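Local coordinates for protein putative citrate lyase, alfa subunit (Streptococcus mutans, PDB 2HJ0) that is a putative citrate lyase alpha subunit whose chain holds two large mixed beta-sheets flanked by helices and pairs with a second copy of itself, at residues V314-V328 against R341-Y354. Residues are numbered along the deposited sequence; the frame is centred on the assembly and turned at random.
Sequences VELLEEGLVDKILDV and RNAEKHYEIDANMY
His346 and Ile325 lie side by side on one face of the sheet, with CG of His346 (chi1 -172°) and CG1 of Ile325 (chi1 160°) each anti to the backbone N. This lays Ile325 CD1 over one face of the His346 imidazole, 3.7 Å from the ring centroid, a CH-pi contact. The setting is a parallel beta pair joined by a beta-alpha-beta crossover through helix 333-341. Strand 346-348 is the outermost strand of its sheet within this chain, next to 324-327. Along the pair, Tyr347 N bonds to Ile325 O, Asp327 N to Tyr347 O at 2.8 Å, and Ile349 N to Asp327 O.

His346 NE2 also donates to Asp327 OD2 at 2.9 Å. Ring and carboxylate are nearly coplanar. The position of that oxygen is less certain. Ser338 OG, on the crossover helix, is hydrogen-bonded to His346 ND1, which, if the Asp327 bond holds, would fix the ring's rotation. Tyr347 points to the other face of the sheet, and its OH bonds to Ile218 N of the second subunit.

Two ion pairs lie toward the start of the second segment. Glu318 OE1 meets the edge of the Arg341 guanidinium at NH1, 2.6 Å away, but the bond is weak. Lys345 folds back at chi2 and chi3, and NZ reaches Asp323 OD1 and O through weak bonds. Leu317 CD2 packs on Asn342 CB nearby.

Beyond the strands, Asp350 OD1 caps helix 351-355 at Met353 N. Val328 CG1 sits over the centre of the Tyr354 ring, 4.1 Å from its centroid.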
loop_
_atom_site.group_PDB
_atom_site.type_symbol
_atom_site.label_atom_id
_atom_site.label_comp_id
_atom_site.label_asym_id
_atom_site.label_seq_id
_atom_site.Cartn_x
_atom_site.Cartn_y
_atom_site.Cartn_z
ATOM N N VAL A 314 8.168 -8.767 21.904
ATOM C CA VAL A 314 8.837 -7.484 21.950
ATOM C C VAL A 314 10.088 -7.674 22.784
ATOM O O VAL A 314 11.164 -7.157 22.468
ATOM C CB VAL A 314 7.958 -6.416 22.619
ATOM C CG1 VAL A 314 8.632 -5.046 22.536
ATOM C CG2 VAL A 314 6.596 -6.386 21.968
ATOM N N GLU A 315 9.935 -8.439 23.850
ATOM C CA GLU A 315 11.038 -8.734 24.751
ATOM C C GLU A 315 12.206 -9.275 23.932
ATOM O O GLU A 315 13.311 -8.765 24.031
ATOM C CB GLU A 315 10.596 -9.772 25.787
ATOM C CG GLU A 315 10.997 -9.484 27.225
ATOM C CD GLU A 315 9.909 -8.785 28.036
ATOM O OE1 GLU A 315 9.706 -7.558 27.881
ATOM O OE2 GLU A 315 9.248 -9.478 28.837
ATOM N N LEU A 316 11.959 -10.291 23.112
ATOM C CA LEU A 316 13.019 -10.877 22.299
ATOM C C LEU A 316 13.632 -9.924 21.285
ATOM O O LEU A 316 14.831 -9.991 20.998
ATOM C CB LEU A 316 12.510 -12.112 21.562
ATOM C CG LEU A 316 12.238 -13.374 22.388
ATOM C CD1 LEU A 316 11.572 -14.409 21.487
ATOM C CD2 LEU A 316 13.535 -13.932 22.973
ATOM N N LEU A 317 12.811 -9.044 20.724
ATOM C CA LEU A 317 13.296 -8.084 19.737
ATOM C C LEU A 317 14.253 -7.082 20.392
ATOM O O LEU A 317 15.172 -6.581 19.748
ATOM C CB LEU A 317 12.120 -7.329 19.099
ATOM C CG LEU A 317 12.549 -6.291 18.053
ATOM C CD1 LEU A 317 12.835 -6.996 16.736
ATOM C CD2 LEU A 317 11.482 -5.225 17.871
ATOM N N GLU A 318 14.032 -6.799 21.674
ATOM C CA GLU A 318 14.879 -5.856 22.383
ATOM C C GLU A 318 16.170 -6.525 22.866
ATOM O O GLU A 318 17.226 -5.911 22.846
ATOM C CB GLU A 318 14.102 -5.224 23.547
ATOM C CG GLU A 318 12.721 -4.725 23.122
ATOM C CD GLU A 318 12.390 -3.310 23.584
ATOM O OE1 GLU A 318 11.317 -2.790 23.181
ATOM O OE2 GLU A 318 13.194 -2.710 24.343
ATOM N N GLU A 319 16.094 -7.786 23.277
ATOM C CA GLU A 319 17.273 -8.504 23.741
ATOM C C GLU A 319 18.172 -8.860 22.559
ATOM O O GLU A 319 19.213 -9.501 22.708
ATOM C CB GLU A 319 16.859 -9.785 24.470
ATOM C CG GLU A 319 16.090 -9.547 25.758
ATOM C CD GLU A 319 15.629 -10.836 26.444
ATOM O OE1 GLU A 319 15.134 -10.743 27.599
ATOM O OE2 GLU A 319 15.754 -11.930 25.831
ATOM N N GLY A 320 17.763 -8.444 21.370
ATOM C CA GLY A 320 18.544 -8.741 20.186
ATOM C C GLY A 320 18.523 -10.207 19.775
ATOM O O GLY A 320 19.404 -10.650 19.042
ATOM N N LEU A 321 17.527 -10.966 20.229
ATOM C CA LEU A 321 17.448 -12.375 19.870
ATOM C C LEU A 321 16.692 -12.629 18.571
ATOM O O LEU A 321 16.828 -13.686 17.949
ATOM C CB LEU A 321 16.811 -13.178 20.991
ATOM C CG LEU A 321 17.810 -13.863 21.925
ATOM C CD1 LEU A 321 18.586 -12.824 22.720
ATOM C CD2 LEU A 321 17.028 -14.784 22.860
ATOM N N VAL A 322 15.877 -11.667 18.173
ATOM C CA VAL A 322 15.136 -11.770 16.931
ATOM C C VAL A 322 15.337 -10.432 16.224
ATOM O O VAL A 322 15.049 -9.364 16.771
ATOM C CB VAL A 322 13.618 -12.078 17.183
ATOM C CG1 VAL A 322 12.977 -10.994 18.030
ATOM C CG2 VAL A 322 12.892 -12.215 15.863
ATOM N N ASP A 323 15.862 -10.503 15.008
ATOM C CA ASP A 323 16.155 -9.313 14.234
ATOM C C ASP A 323 14.972 -8.424 13.872
ATOM O O ASP A 323 14.997 -7.227 14.135
ATOM C CB ASP A 323 16.902 -9.687 12.959
ATOM C CG ASP A 323 17.528 -8.488 12.311
ATOM O OD1 ASP A 323 18.428 -7.892 12.947
ATOM O OD2 ASP A 323 17.123 -8.118 11.188
ATOM N N LYS A 324 13.947 -8.996 13.254
ATOM C CA LYS A 324 12.782 -8.220 12.873
ATOM C C LYS A 324 11.535 -8.906 13.369
ATOM O O LYS A 324 11.583 -10.032 13.844
ATOM C CB LYS A 324 12.685 -8.115 11.364
ATOM C CG LYS A 324 13.847 -7.457 10.694
ATOM C CD LYS A 324 13.676 -5.961 10.661
ATOM C CE LYS A 324 14.751 -5.324 9.814
ATOM N NZ LYS A 324 14.812 -5.894 8.448
ATOM N N ILE A 325 10.407 -8.228 13.245
ATOM C CA ILE A 325 9.138 -8.804 13.657
ATOM C C ILE A 325 8.007 -8.241 12.781
ATOM O O ILE A 325 7.804 -7.020 12.701
ATOM C CB ILE A 325 8.882 -8.559 15.166
ATOM C CG1 ILE A 325 7.410 -8.697 15.491
ATOM C CG2 ILE A 325 9.324 -7.183 15.563
ATOM C CD1 ILE A 325 7.150 -8.350 16.929
ATOM N N LEU A 326 7.306 -9.146 12.094
ATOM C CA LEU A 326 6.193 -8.781 11.208
ATOM C C LEU A 326 4.907 -8.947 12.008
ATOM O O LEU A 326 4.650 -10.009 12.568
ATOM C CB LEU A 326 6.185 -9.671 9.962
ATOM C CG LEU A 326 7.532 -9.737 9.238
ATOM C CD1 LEU A 326 7.404 -10.617 8.013
ATOM C CD2 LEU A 326 7.983 -8.349 8.856
ATOM N N ASP A 327 4.103 -7.889 12.044
ATOM C CA ASP A 327 2.883 -7.855 12.853
ATOM C C ASP A 327 1.577 -7.659 12.084
ATOM O O ASP A 327 1.390 -6.642 11.415
ATOM C CB ASP A 327 3.034 -6.717 13.879
ATOM C CG ASP A 327 1.976 -6.737 14.960
ATOM O OD1 ASP A 327 0.843 -7.181 14.700
ATOM O OD2 ASP A 327 2.291 -6.283 16.083
ATOM N N VAL A 328 0.665 -8.619 12.201
ATOM C CA VAL A 328 -0.619 -8.494 11.526
ATOM C C VAL A 328 -1.693 -8.171 12.563
ATOM O O VAL A 328 -2.784 -7.701 12.240
ATOM C CB VAL A 328 -1.003 -9.781 10.788
ATOM C CG1 VAL A 328 -1.429 -10.861 11.778
ATOM C CG2 VAL A 328 -2.108 -9.476 9.802
ATOM N N ARG A 341 7.400 2.242 18.723
ATOM C CA ARG A 341 8.693 2.478 19.370
ATOM C C ARG A 341 9.885 1.918 18.593
ATOM O O ARG A 341 10.836 2.645 18.305
ATOM C CB ARG A 341 8.675 1.872 20.777
ATOM C CG ARG A 341 9.899 2.179 21.640
ATOM C CD ARG A 341 10.010 1.174 22.798
ATOM N NE ARG A 341 8.707 0.871 23.400
ATOM C CZ ARG A 341 8.314 -0.355 23.727
ATOM N NH1 ARG A 341 9.132 -1.379 23.506
ATOM N NH2 ARG A 341 7.114 -0.557 24.270
ATOM N N ASN A 342 9.833 0.633 18.252
ATOM C CA ASN A 342 10.929 0.015 17.522
ATOM C C ASN A 342 10.659 -0.009 16.019
ATOM O O ASN A 342 10.790 -1.057 15.380
ATOM C CB ASN A 342 11.166 -1.418 18.018
ATOM C CG ASN A 342 11.379 -1.503 19.522
ATOM O OD1 ASN A 342 10.542 -2.036 20.237
ATOM N ND2 ASN A 342 12.506 -0.986 20.004
ATOM N N ALA A 343 10.295 1.139 15.452
ATOM C CA ALA A 343 9.989 1.239 14.022
ATOM C C ALA A 343 10.974 0.470 13.160
ATOM O O ALA A 343 12.112 0.249 13.558
ATOM C CB ALA A 343 9.965 2.693 13.598
ATOM N N GLU A 344 10.519 0.072 11.975
ATOM C CA GLU A 344 11.315 -0.692 11.006
ATOM C C GLU A 344 11.586 -2.119 11.487
ATOM O O GLU A 344 11.358 -3.067 10.744
ATOM C CB GLU A 344 12.635 0.030 10.690
ATOM C CG GLU A 344 13.866 -0.584 11.329
ATOM C CD GLU A 344 14.838 0.465 11.827
ATOM O OE1 GLU A 344 15.932 0.083 12.307
ATOM O OE2 GLU A 344 14.500 1.670 11.741
ATOM N N LYS A 345 12.051 -2.260 12.728
ATOM C CA LYS A 345 12.350 -3.565 13.315
ATOM C C LYS A 345 11.046 -4.296 13.650
ATOM O O LYS A 345 11.004 -5.521 13.733
ATOM C CB LYS A 345 13.178 -3.396 14.589
ATOM C CG LYS A 345 14.469 -2.623 14.406
ATOM C CD LYS A 345 15.595 -3.470 13.846
ATOM C CE LYS A 345 16.206 -4.365 14.925
ATOM N NZ LYS A 345 17.362 -5.162 14.396
ATOM N N HIS A 346 9.988 -3.528 13.869
ATOM C CA HIS A 346 8.674 -4.091 14.168
ATOM C C HIS A 346 7.772 -3.481 13.093
ATOM O O HIS A 346 7.337 -2.330 13.223
ATOM C CB HIS A 346 8.231 -3.675 15.577
ATOM C CG HIS A 346 6.982 -4.353 16.049
ATOM N ND1 HIS A 346 6.560 -4.302 17.359
ATOM C CD2 HIS A 346 6.052 -5.080 15.385
ATOM C CE1 HIS A 346 5.426 -4.968 17.484
ATOM N NE2 HIS A 346 5.095 -5.450 16.301
ATOM N N TYR A 347 7.509 -4.252 12.032
ATOM C CA TYR A 347 6.720 -3.778 10.893
ATOM C C TYR A 347 5.287 -4.286 10.776
ATOM O O TYR A 347 4.997 -5.450 11.030
ATOM C CB TYR A 347 7.452 -4.100 9.588
ATOM C CG TYR A 347 7.474 -2.963 8.595
ATOM C CD1 TYR A 347 8.252 -1.832 8.828
ATOM C CD2 TYR A 347 6.720 -3.022 7.412
ATOM C CE1 TYR A 347 8.288 -0.781 7.907
ATOM C CE2 TYR A 347 6.744 -1.970 6.480
ATOM C CZ TYR A 347 7.535 -0.853 6.736
ATOM O OH TYR A 347 7.576 0.181 5.821
ATOM N N GLU A 348 4.401 -3.395 10.353
ATOM C CA GLU A 348 2.992 -3.717 10.183
ATOM C C GLU A 348 2.722 -4.299 8.789
ATOM O O GLU A 348 3.234 -3.801 7.789
ATOM C CB GLU A 348 2.172 -2.448 10.401
ATOM C CG GLU A 348 0.681 -2.569 10.151
ATOM C CD GLU A 348 -0.029 -1.224 10.271
ATOM O OE1 GLU A 348 -1.039 -1.144 11.013
ATOM O OE2 GLU A 348 0.423 -0.248 9.624
ATOM N N ILE A 349 1.921 -5.357 8.729
ATOM C CA ILE A 349 1.602 -5.990 7.451
ATOM C C ILE A 349 0.112 -6.322 7.354
ATOM O O ILE A 349 -0.518 -6.697 8.349
ATOM C CB ILE A 349 2.394 -7.304 7.253
ATOM C CG1 ILE A 349 1.981 -8.309 8.335
ATOM C CG2 ILE A 349 3.893 -7.020 7.289
ATOM C CD1 ILE A 349 2.497 -9.725 8.127
ATOM N N ASP A 350 -0.440 -6.184 6.151
ATOM C CA ASP A 350 -1.845 -6.496 5.903
ATOM C C ASP A 350 -2.023 -8.006 5.878
ATOM O O ASP A 350 -1.089 -8.750 5.584
ATOM C CB ASP A 350 -2.291 -5.909 4.560
ATOM C CG ASP A 350 -1.580 -6.551 3.369
ATOM O OD1 ASP A 350 -1.934 -7.680 2.980
ATOM O OD2 ASP A 350 -0.657 -5.929 2.816
ATOM N N ALA A 351 -3.230 -8.457 6.179
ATOM C CA ALA A 351 -3.533 -9.889 6.198
ATOM C C ALA A 351 -3.207 -10.611 4.893
ATOM O O ALA A 351 -2.930 -11.812 4.911
ATOM C CB ALA A 351 -5.004 -10.110 6.551
ATOM N N ASN A 352 -3.253 -9.908 3.766
ATOM C CA ASN A 352 -2.957 -10.559 2.505
ATOM C C ASN A 352 -1.488 -10.921 2.435
ATOM O O ASN A 352 -1.132 -12.061 2.137
ATOM C CB ASN A 352 -3.316 -9.678 1.311
ATOM C CG ASN A 352 -3.217 -10.434 -0.016
ATOM O OD1 ASN A 352 -3.979 -11.378 -0.275
ATOM N ND2 ASN A 352 -2.266 -10.031 -0.855
HETATM N N MSE A 353 -0.624 -9.953 2.707
HETATM C CA MSE A 353 0.803 -10.228 2.677
HETATM C C MSE A 353 1.113 -11.297 3.716
HETATM O O MSE A 353 2.095 -12.049 3.598
HETATM C CB MSE A 353 1.594 -8.975 3.008
HETATM C CG MSE A 353 3.087 -9.171 2.836
HETATM SE SE MSE A 353 4.008 -7.534 3.186
HETATM C CE MSE A 353 5.579 -8.225 4.029
ATOM N N TYR A 354 0.253 -11.349 4.733
ATOM C CA TYR A 354 0.384 -12.287 5.838
ATOM C C TYR A 354 0.180 -13.751 5.494
ATOM O O TYR A 354 1.140 -14.520 5.517
ATOM C CB TYR A 354 -0.562 -11.897 6.995
ATOM C CG TYR A 354 -0.574 -12.895 8.140
ATOM C CD1 TYR A 354 0.616 -13.372 8.677
ATOM C CD2 TYR A 354 -1.769 -13.394 8.656
ATOM C CE1 TYR A 354 0.626 -14.323 9.687
ATOM C CE2 TYR A 354 -1.771 -14.355 9.674
ATOM C CZ TYR A 354 -0.563 -14.819 10.183
ATOM O OH TYR A 354 -0.521 -15.794 11.166
#